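Local coordinates for protein PelD (Pseudomonas aeruginosa, PDB 4EU0) that acts as a cyclic di-GMP effector involved in pellicle formation, with the dinucleotide bound at its GGDEF domain, at residues S40-G45 and V123-F128; D114-A119 and L149-R154. All blocks are in the same frame, centred on the assembly; numbering follows the deposited sequence.

Both contacts lie in the GAF domain and reach the same antiparallel sheet, whose strands 43-48 and 117-123 are neighbours. Their centres are about 24 Å apart. Contact 1 lies at the end of strand 117-123 and just beyond it, partly buried. It is built on backbone hydrogen bonds, with side-chain packing on both faces. Contact 2 lies at the start of that strand and is a surface contact. It joins sheet to helix end through side chains: two leucines, a glutamine held from outside, and two arginines that meet over a water. Contact 1 pairs two neighbouring parts of the sheet through their backbones, whereas contact 2 packs a helix end against it.

Contact 1: residues S40-G45 and V123-F128; sequences SLRIAG and VEQMPF
Two classic beta bulges face each other where Arg-42 and Ile-43 meet Glu-124 and Gln-125. Each segment sets two residues against one of the other, and each bulge is gripped by a single carbonyl. Gln-125 O accepts from Arg-42 N and from Ile-43 N, both at 3.0 Å. The second of these is nearly straight, with an N-H...O angle of 175°. In return, Ile-43 O accepts from Glu-124 N at 2.9 Å and from Gln-125 N at 3.0 Å. Gln-125 N lies in the carbonyl plane on a lone pair, while Glu-124 N sits 32° out of it. The chain turns a corner at Glu-124. One face of the pairing carries Ile-43 and Gln-125. Gln-125 CB packs on CG1 and CD1 of Ile-43. Gln-125 CG is anti to its backbone N (chi1 -172°), and the extended chain carries the amide alongside Arg-42, with NE2 3.5 Å from Arg-42 CG. The other face holds Ala-44 and Val-123. There Leu-41 crosses Val-123 at about a right angle, and Leu-41 CD1 touches Val-123 CG2 at 3.8 Å. Ser-40 ends helix 28-39 in a Schellman motif, and its carbonyl oxygen points at the Pro-127 ring, 3.0 Å from Pro-127 CD. Glu-124 CG lies close to Ile-43 CG2. Its carboxylate passes over the backbone of Ala-44, with OE2 3.6 Å from Ala-44 C, and the side chain also touches Met-66 and Pro-67. Each bulge carbonyl thus satisfies two N-H groups, and the antiparallel pairing survives the extra residues. Burial of Glu-124 OE2 without a polar partner would be expected to disfavour charge on that oxygen, though the residue is only partly buried.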
ATOM      1  N   SER A  40      -4.627 -16.732  11.614  1.00 28.03           N
ATOM      2  CA  SER A  40      -5.311 -17.919  12.153  1.00 29.73           C
ATOM      3  C   SER A  40      -5.935 -17.631  13.528  1.00 29.78           C
ATOM      4  O   SER A  40      -5.892 -18.467  14.433  1.00 30.92           O
ATOM      5  CB  SER A  40      -4.369 -19.136  12.226  1.00 30.85           C
ATOM      6  OG  SER A  40      -3.818 -19.442  10.955  1.00 31.75           O
ATOM      7  N   LEU A  41      -6.510 -16.437  13.672  1.00 28.46           N
ATOM      8  CA  LEU A  41      -7.073 -15.996  14.952  1.00 28.73           C
ATOM      9  C   LEU A  41      -8.317 -16.790  15.326  1.00 30.49           C
ATOM     10  O   LEU A  41      -9.083 -17.195  14.452  1.00 31.23           O
ATOM     11  CB  LEU A  41      -7.412 -14.500  14.910  1.00 27.65           C
ATOM     12  CG  LEU A  41      -6.343 -13.507  14.440  1.00 25.43           C
ATOM     13  CD1 LEU A  41      -6.835 -12.073  14.577  1.00 22.91           C
ATOM     14  CD2 LEU A  41      -5.043 -13.692  15.196  1.00 24.28           C
ATOM     15  N   ARG A  42      -8.504 -17.012  16.624  1.00 31.50           N
ATOM     16  CA  ARG A  42      -9.690 -17.707  17.111  1.00 33.72           C
ATOM     17  C   ARG A  42     -10.588 -16.811  17.969  1.00 33.94           C
ATOM     18  O   ARG A  42     -11.817 -16.863  17.843  1.00 35.33           O
ATOM     19  CB  ARG A  42      -9.309 -18.999  17.846  1.00 35.27           C
ATOM     20  CG  ARG A  42     -10.476 -19.965  18.093  1.00 39.63           C
ATOM     21  CD  ARG A  42     -11.157 -20.379  16.782  1.00 43.02           C
ATOM     22  NE  ARG A  42     -12.063 -21.514  16.951  1.00 46.82           N
ATOM     23  CZ  ARG A  42     -13.336 -21.428  17.333  1.00 49.15           C
ATOM     24  NH1 ARG A  42     -13.891 -20.252  17.600  1.00 48.96           N
ATOM     25  NH2 ARG A  42     -14.060 -22.532  17.453  1.00 52.15           N
ATOM     26  N   ILE A  43      -9.982 -16.010  18.846  1.00 32.64           N
ATOM     27  CA  ILE A  43     -10.729 -15.006  19.609  1.00 32.61           C
ATOM     28  C   ILE A  43     -10.027 -13.652  19.531  1.00 30.82           C
ATOM     29  O   ILE A  43      -8.859 -13.520  19.911  1.00 29.88           O
ATOM     30  CB  ILE A  43     -10.971 -15.398  21.100  1.00 34.14           C
ATOM     31  CG1 ILE A  43     -11.367 -16.872  21.246  1.00 35.47           C
ATOM     32  CG2 ILE A  43     -12.066 -14.516  21.703  1.00 35.13           C
ATOM     33  CD1 ILE A  43     -11.447 -17.359  22.698  1.00 37.68           C
ATOM     34  N   ALA A  44     -10.754 -12.649  19.036  1.00 30.27           N
ATOM     35  CA  ALA A  44     -10.194 -11.319  18.805  1.00 28.38           C
ATOM     36  C   ALA A  44     -11.282 -10.247  18.727  1.00 28.65           C
ATOM     37  O   ALA A  44     -12.476 -10.561  18.660  1.00 29.67           O
ATOM     38  CB  ALA A  44      -9.351 -11.312  17.524  1.00 26.57           C
ATOM     39  N   GLY A  45     -10.854  -8.987  18.732  1.00 27.47           N
ATOM     40  CA  GLY A  45     -11.760  -7.849  18.605  1.00 27.64           C
ATOM     41  C   GLY A  45     -11.105  -6.696  17.870  1.00 26.12           C
ATOM     42  O   GLY A  45      -9.879  -6.533  17.914  1.00 24.21           O
ATOM     43  N   VAL A 123      -6.052  -9.372  20.252  1.00 24.72           N
ATOM     44  CA  VAL A 123      -6.195 -10.821  20.119  1.00 25.37           C
ATOM     45  C   VAL A 123      -6.106 -11.495  21.481  1.00 26.88           C
ATOM     46  O   VAL A 123      -5.090 -11.385  22.168  1.00 26.80           O
ATOM     47  CB  VAL A 123      -5.139 -11.420  19.168  1.00 24.46           C
ATOM     48  CG1 VAL A 123      -5.322 -12.933  19.069  1.00 24.99           C
ATOM     49  CG2 VAL A 123      -5.225 -10.774  17.783  1.00 23.88           C
ATOM     50  N   GLU A 124      -7.181 -12.183  21.861  1.00 28.38           N
ATOM     51  CA  GLU A 124      -7.217 -12.940  23.104  1.00 30.12           C
ATOM     52  C   GLU A 124      -6.721 -14.372  22.920  1.00 30.39           C
ATOM     53  O   GLU A 124      -6.099 -14.932  23.820  1.00 31.13           O
ATOM     54  CB  GLU A 124      -8.607 -12.919  23.758  1.00 31.90           C
ATOM     55  CG  GLU A 124      -9.757 -12.443  22.880  1.00 33.35           C
ATOM     56  CD  GLU A 124     -10.049 -10.945  22.999  1.00 35.38           C
ATOM     57  OE1 GLU A 124      -9.325 -10.244  23.746  1.00 37.88           O
ATOM     58  OE2 GLU A 124     -11.017 -10.474  22.349  1.00 30.79           O
ATOM     59  N   GLN A 125      -6.987 -14.950  21.749  1.00 30.11           N
ATOM     60  CA  GLN A 125      -6.579 -16.326  21.472  1.00 30.79           C
ATOM     61  C   GLN A 125      -6.212 -16.563  20.007  1.00 29.47           C
ATOM     62  O   GLN A 125      -6.994 -16.297  19.092  1.00 29.21           O
ATOM     63  CB  GLN A 125      -7.674 -17.309  21.908  1.00 32.74           C
ATOM     64  CG  GLN A 125      -7.269 -18.787  21.836  1.00 35.31           C
ATOM     65  CD  GLN A 125      -8.449 -19.723  21.987  1.00 38.66           C
ATOM     66  OE1 GLN A 125      -9.145 -19.706  23.003  1.00 41.44           O
ATOM     67  NE2 GLN A 125      -8.670 -20.563  20.979  1.00 40.51           N
ATOM     68  N   MET A 126      -5.005 -17.076  19.806  1.00 29.05           N
ATOM     69  CA  MET A 126      -4.576 -17.624  18.526  1.00 28.28           C
ATOM     70  C   MET A 126      -3.777 -18.880  18.850  1.00 29.28           C
ATOM     71  O   MET A 126      -3.189 -18.961  19.929  1.00 29.42           O
ATOM     72  CB  MET A 126      -3.715 -16.617  17.755  1.00 26.68           C
ATOM     73  CG  MET A 126      -2.629 -15.977  18.601  1.00 27.21           C
ATOM     74  SD  MET A 126      -1.695 -14.715  17.724  1.00 25.50           S
ATOM     75  CE  MET A 126      -2.841 -13.386  17.468  1.00 28.92           C
ATOM     76  N   PRO A 127      -3.774 -19.874  17.940  1.00 29.96           N
ATOM     77  CA  PRO A 127      -3.004 -21.095  18.169  1.00 31.74           C
ATOM     78  C   PRO A 127      -1.523 -20.793  18.411  1.00 31.36           C
ATOM     79  O   PRO A 127      -0.951 -19.932  17.751  1.00 29.98           O
ATOM     80  CB  PRO A 127      -3.178 -21.879  16.863  1.00 32.31           C
ATOM     81  CG  PRO A 127      -4.418 -21.364  16.253  1.00 31.48           C
ATOM     82  CD  PRO A 127      -4.567 -19.940  16.699  1.00 29.68           C
ATOM     83  N   PHE A 128      -0.911 -21.506  19.349  1.00 33.09           N
ATOM     84  CA  PHE A 128       0.486 -21.258  19.710  1.00 33.09           C
ATOM     85  C   PHE A 128       1.445 -21.457  18.543  1.00 32.66           C
ATOM     86  O   PHE A 128       2.468 -20.775  18.460  1.00 31.48           O
ATOM     87  CB  PHE A 128       0.899 -22.157  20.869  1.00 34.78           C
ATOM     88  CG  PHE A 128       2.263 -21.852  21.431  1.00 36.14           C
ATOM     89  CD1 PHE A 128       2.434 -20.835  22.372  1.00 36.64           C
ATOM     90  CD2 PHE A 128       3.372 -22.610  21.054  1.00 37.71           C
ATOM     91  CE1 PHE A 128       3.693 -20.567  22.913  1.00 37.99           C
ATOM     92  CE2 PHE A 128       4.634 -22.349  21.587  1.00 38.89           C
ATOM     93  CZ  PHE A 128       4.796 -21.329  22.521  1.00 38.58           C
TER

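Contact 2: residues D114-A119 and L149-R154; sequences DGRILA and LLQSDR
Leu-118 and Leu-150 slide past each other in opposite directions, and this apolar pair joins the sheet to the end of a helix. The branch that meets Leu-150 is CD2, which rests on Leu-150 CB at 3.8 Å and lies 4.1 Å from Leu-150 CD1. The other branch of Leu-118 turns to Gln-151. Here the two side chains cross at a slant, and Leu-118 CD1 lies 3.5 Å from Gln-151 NE2. A bend at chi2 (-68°) turns CD of Gln-151 toward Leu-118, whose CD2 it approaches. Asp-112 anchors both the glutamine and the turn before the strand, since its OD2 takes a hydrogen bond from Gln-151 NE2 and its OD1 takes one each from the backbone N of Asp-114 and of Arg-116.

Further out, Arg-116 and Arg-154 cross at about a right angle, their guanidinium planes 64° apart. Arg-116 NH2 is 3.5 Å from Arg-154 NH2, near the plane and at the edge of the Arg-154 group. Both nitrogens are donors on positively charged guanidinium groups, so like charges come close together without a hydrogen bond between them. A water lies between them and accepts from Arg-116 NH1 and Arg-154 NE. Both water distances are unusually short, so their exact lengths are doubtful. Asp-153 OD2 forms a salt bridge with Arg-154 NH1 at 3.3 Å and probably offsets part of the repulsion.

The contact joins the beginning of strand 117-123 to the end of helix 133-150. Leu-118 is tied by backbone bonds to Val-49 and to Leu-110 of strand 106-111, while Leu-150 also packs on Leu-14 of helix 2-16 and on Pro-23 and Leu-24 of helix 23-26.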
ATOM      1  N   ASP A 114       0.922   8.164   7.731  1.00 21.44           N
ATOM      2  CA  ASP A 114       1.275   9.383   8.474  1.00 23.77           C
ATOM      3  C   ASP A 114       1.576   9.079   9.937  1.00 24.09           C
ATOM      4  O   ASP A 114       2.012   9.955  10.692  1.00 25.23           O
ATOM      5  CB  ASP A 114       0.139  10.406   8.426  1.00 25.13           C
ATOM      6  CG  ASP A 114      -0.117  10.950   7.038  1.00 27.56           C
ATOM      7  OD1 ASP A 114       0.832  11.090   6.238  1.00 29.28           O
ATOM      8  OD2 ASP A 114      -1.288  11.263   6.756  1.00 30.17           O
ATOM      9  N   GLY A 115       1.315   7.844  10.344  1.00 23.14           N
ATOM     10  CA  GLY A 115       1.520   7.451  11.732  1.00 23.59           C
ATOM     11  C   GLY A 115       0.285   7.595  12.604  1.00 24.42           C
ATOM     12  O   GLY A 115       0.382   7.500  13.824  1.00 25.73           O
ATOM     13  N   ARG A 116      -0.874   7.810  11.983  1.00 24.02           N
ATOM     14  CA  ARG A 116      -2.142   7.909  12.715  1.00 25.13           C
ATOM     15  C   ARG A 116      -2.683   6.512  13.010  1.00 23.91           C
ATOM     16  O   ARG A 116      -2.847   5.701  12.099  1.00 21.81           O
ATOM     17  CB  ARG A 116      -3.168   8.717  11.910  1.00 26.00           C
ATOM     18  CG  ARG A 116      -4.277   9.379  12.744  1.00 30.34           C
ATOM     19  CD  ARG A 116      -4.820  10.600  12.017  1.00 34.88           C
ATOM     20  NE  ARG A 116      -6.195  10.950  12.389  1.00 38.27           N
ATOM     21  CZ  ARG A 116      -6.894  11.929  11.826  1.00 40.11           C
ATOM     22  NH1 ARG A 116      -6.346  12.674  10.872  1.00 42.53           N
ATOM     23  NH2 ARG A 116      -8.140  12.174  12.212  1.00 41.39           N
ATOM     24  N   ILE A 117      -2.929   6.227  14.287  1.00 24.16           N
ATOM     25  CA  ILE A 117      -3.506   4.944  14.692  1.00 24.00           C
ATOM     26  C   ILE A 117      -5.014   5.070  14.548  1.00 24.40           C
ATOM     27  O   ILE A 117      -5.657   5.787  15.322  1.00 25.65           O
ATOM     28  CB  ILE A 117      -3.196   4.597  16.182  1.00 24.99           C
ATOM     29  CG1 ILE A 117      -1.796   5.069  16.619  1.00 26.64           C
ATOM     30  CG2 ILE A 117      -3.479   3.125  16.483  1.00 24.89           C
ATOM     31  CD1 ILE A 117      -0.625   4.487  15.911  1.00 27.91           C
ATOM     32  N   LEU A 118      -5.566   4.393  13.544  1.00 23.56           N
ATOM     33  CA  LEU A 118      -6.995   4.456  13.250  1.00 24.37           C
ATOM     34  C   LEU A 118      -7.791   3.473  14.094  1.00 24.35           C
ATOM     35  O   LEU A 118      -8.916   3.770  14.493  1.00 25.38           O
ATOM     36  CB  LEU A 118      -7.247   4.157  11.772  1.00 23.75           C
ATOM     37  CG  LEU A 118      -7.092   5.271  10.730  1.00 25.96           C
ATOM     38  CD1 LEU A 118      -5.674   5.807  10.652  1.00 28.61           C
ATOM     39  CD2 LEU A 118      -7.519   4.731   9.383  1.00 27.18           C
ATOM     40  N   ALA A 119      -7.189   2.312  14.355  1.00 23.37           N
ATOM     41  CA  ALA A 119      -7.886   1.180  14.967  1.00 23.47           C
ATOM     42  C   ALA A 119      -6.915   0.244  15.669  1.00 22.92           C
ATOM     43  O   ALA A 119      -5.699   0.328  15.477  1.00 21.87           O
ATOM     44  CB  ALA A 119      -8.682   0.416  13.912  1.00 23.07           C
ATOM     45  N   LEU A 149      -6.072   2.236   3.249  1.00 19.29           N
ATOM     46  CA  LEU A 149      -7.277   2.115   2.446  1.00 20.90           C
ATOM     47  C   LEU A 149      -8.462   2.884   3.042  1.00 22.99           C
ATOM     48  O   LEU A 149      -9.298   3.426   2.308  1.00 24.00           O
ATOM     49  CB  LEU A 149      -7.611   0.633   2.214  1.00 20.38           C
ATOM     50  CG  LEU A 149      -6.702  -0.113   1.225  1.00 19.26           C
ATOM     51  CD1 LEU A 149      -7.065  -1.584   1.157  1.00 22.06           C
ATOM     52  CD2 LEU A 149      -6.765   0.507  -0.171  1.00 20.03           C
ATOM     53  N   LEU A 150      -8.510   2.959   4.371  1.00 24.68           N
ATOM     54  CA  LEU A 150      -9.579   3.667   5.073  1.00 27.38           C
ATOM     55  C   LEU A 150      -9.470   5.192   4.954  1.00 28.82           C
ATOM     56  O   LEU A 150     -10.457   5.906   5.144  1.00 30.64           O
ATOM     57  CB  LEU A 150      -9.621   3.244   6.546  1.00 28.02           C
ATOM     58  CG  LEU A 150      -9.887   1.762   6.830  1.00 27.20           C
ATOM     59  CD1 LEU A 150      -9.656   1.457   8.298  1.00 27.67           C
ATOM     60  CD2 LEU A 150     -11.302   1.365   6.414  1.00 28.62           C
ATOM     61  N   GLN A 151      -8.279   5.684   4.613  1.00 28.90           N
ATOM     62  CA  GLN A 151      -8.021   7.129   4.559  1.00 30.83           C
ATOM     63  C   GLN A 151      -8.460   7.836   3.274  1.00 31.73           C
ATOM     64  O   GLN A 151      -8.195   9.031   3.102  1.00 32.41           O
ATOM     65  CB  GLN A 151      -6.540   7.427   4.842  1.00 30.00           C
ATOM     66  CG  GLN A 151      -6.113   7.213   6.295  1.00 31.25           C
ATOM     67  CD  GLN A 151      -6.724   8.215   7.276  1.00 33.82           C
ATOM     68  OE1 GLN A 151      -7.800   8.763   7.043  1.00 37.31           O
ATOM     69  NE2 GLN A 151      -6.038   8.442   8.387  1.00 34.60           N
ATOM     70  N   SER A 152      -9.147   7.119   2.387  1.00 32.25           N
ATOM     71  CA  SER A 152      -9.626   7.713   1.126  1.00 33.26           C
ATOM     72  C   SER A 152     -10.712   8.789   1.309  1.00 35.33           C
ATOM     73  O   SER A 152     -10.980   9.580   0.394  1.00 36.31           O
ATOM     74  CB  SER A 152     -10.084   6.622   0.148  1.00 32.83           C
ATOM     75  OG  SER A 152     -11.304   6.041   0.566  1.00 34.65           O
ATOM     76  N   ASP A 153     -11.327   8.830   2.489  1.00 36.21           N
ATOM     77  CA  ASP A 153     -12.310   9.868   2.813  1.00 38.00           C
ATOM     78  C   ASP A 153     -11.667  11.212   3.202  1.00 38.09           C
ATOM     79  O   ASP A 153     -12.364  12.130   3.648  1.00 40.41           O
ATOM     80  CB  ASP A 153     -13.263   9.385   3.919  1.00 39.46           C
ATOM     81  CG  ASP A 153     -12.554   9.129   5.252  1.00 39.14           C
ATOM     82  OD1 ASP A 153     -11.308   9.001   5.275  1.00 37.93           O
ATOM     83  OD2 ASP A 153     -13.254   9.047   6.286  1.00 41.35           O
ATOM     84  N   ARG A 154     -10.347  11.313   3.041  1.00 35.83           N
ATOM     85  CA  ARG A 154      -9.598  12.519   3.415  1.00 35.42           C
ATOM     86  C   ARG A 154      -9.019  13.258   2.207  1.00 34.45           C
ATOM     87  O   ARG A 154      -8.591  14.414   2.318  1.00 34.98           O
ATOM     88  CB  ARG A 154      -8.473  12.179   4.404  1.00 34.63           C
ATOM     89  CG  ARG A 154      -8.939  11.752   5.803  1.00 35.42           C
ATOM     90  CD  ARG A 154      -9.707  12.864   6.505  1.00 38.39           C
ATOM     91  NE  ARG A 154      -9.793  12.661   7.954  1.00 39.27           N
ATOM     92  CZ  ARG A 154     -10.781  12.028   8.580  1.00 41.45           C
ATOM     93  NH1 ARG A 154     -11.792  11.508   7.895  1.00 42.86           N
ATOM     94  NH2 ARG A 154     -10.754  11.910   9.904  1.00 41.89           N
TER
HETATM   95  O   HOH W   1      -8.431  13.627   9.783  1.00 32.26           O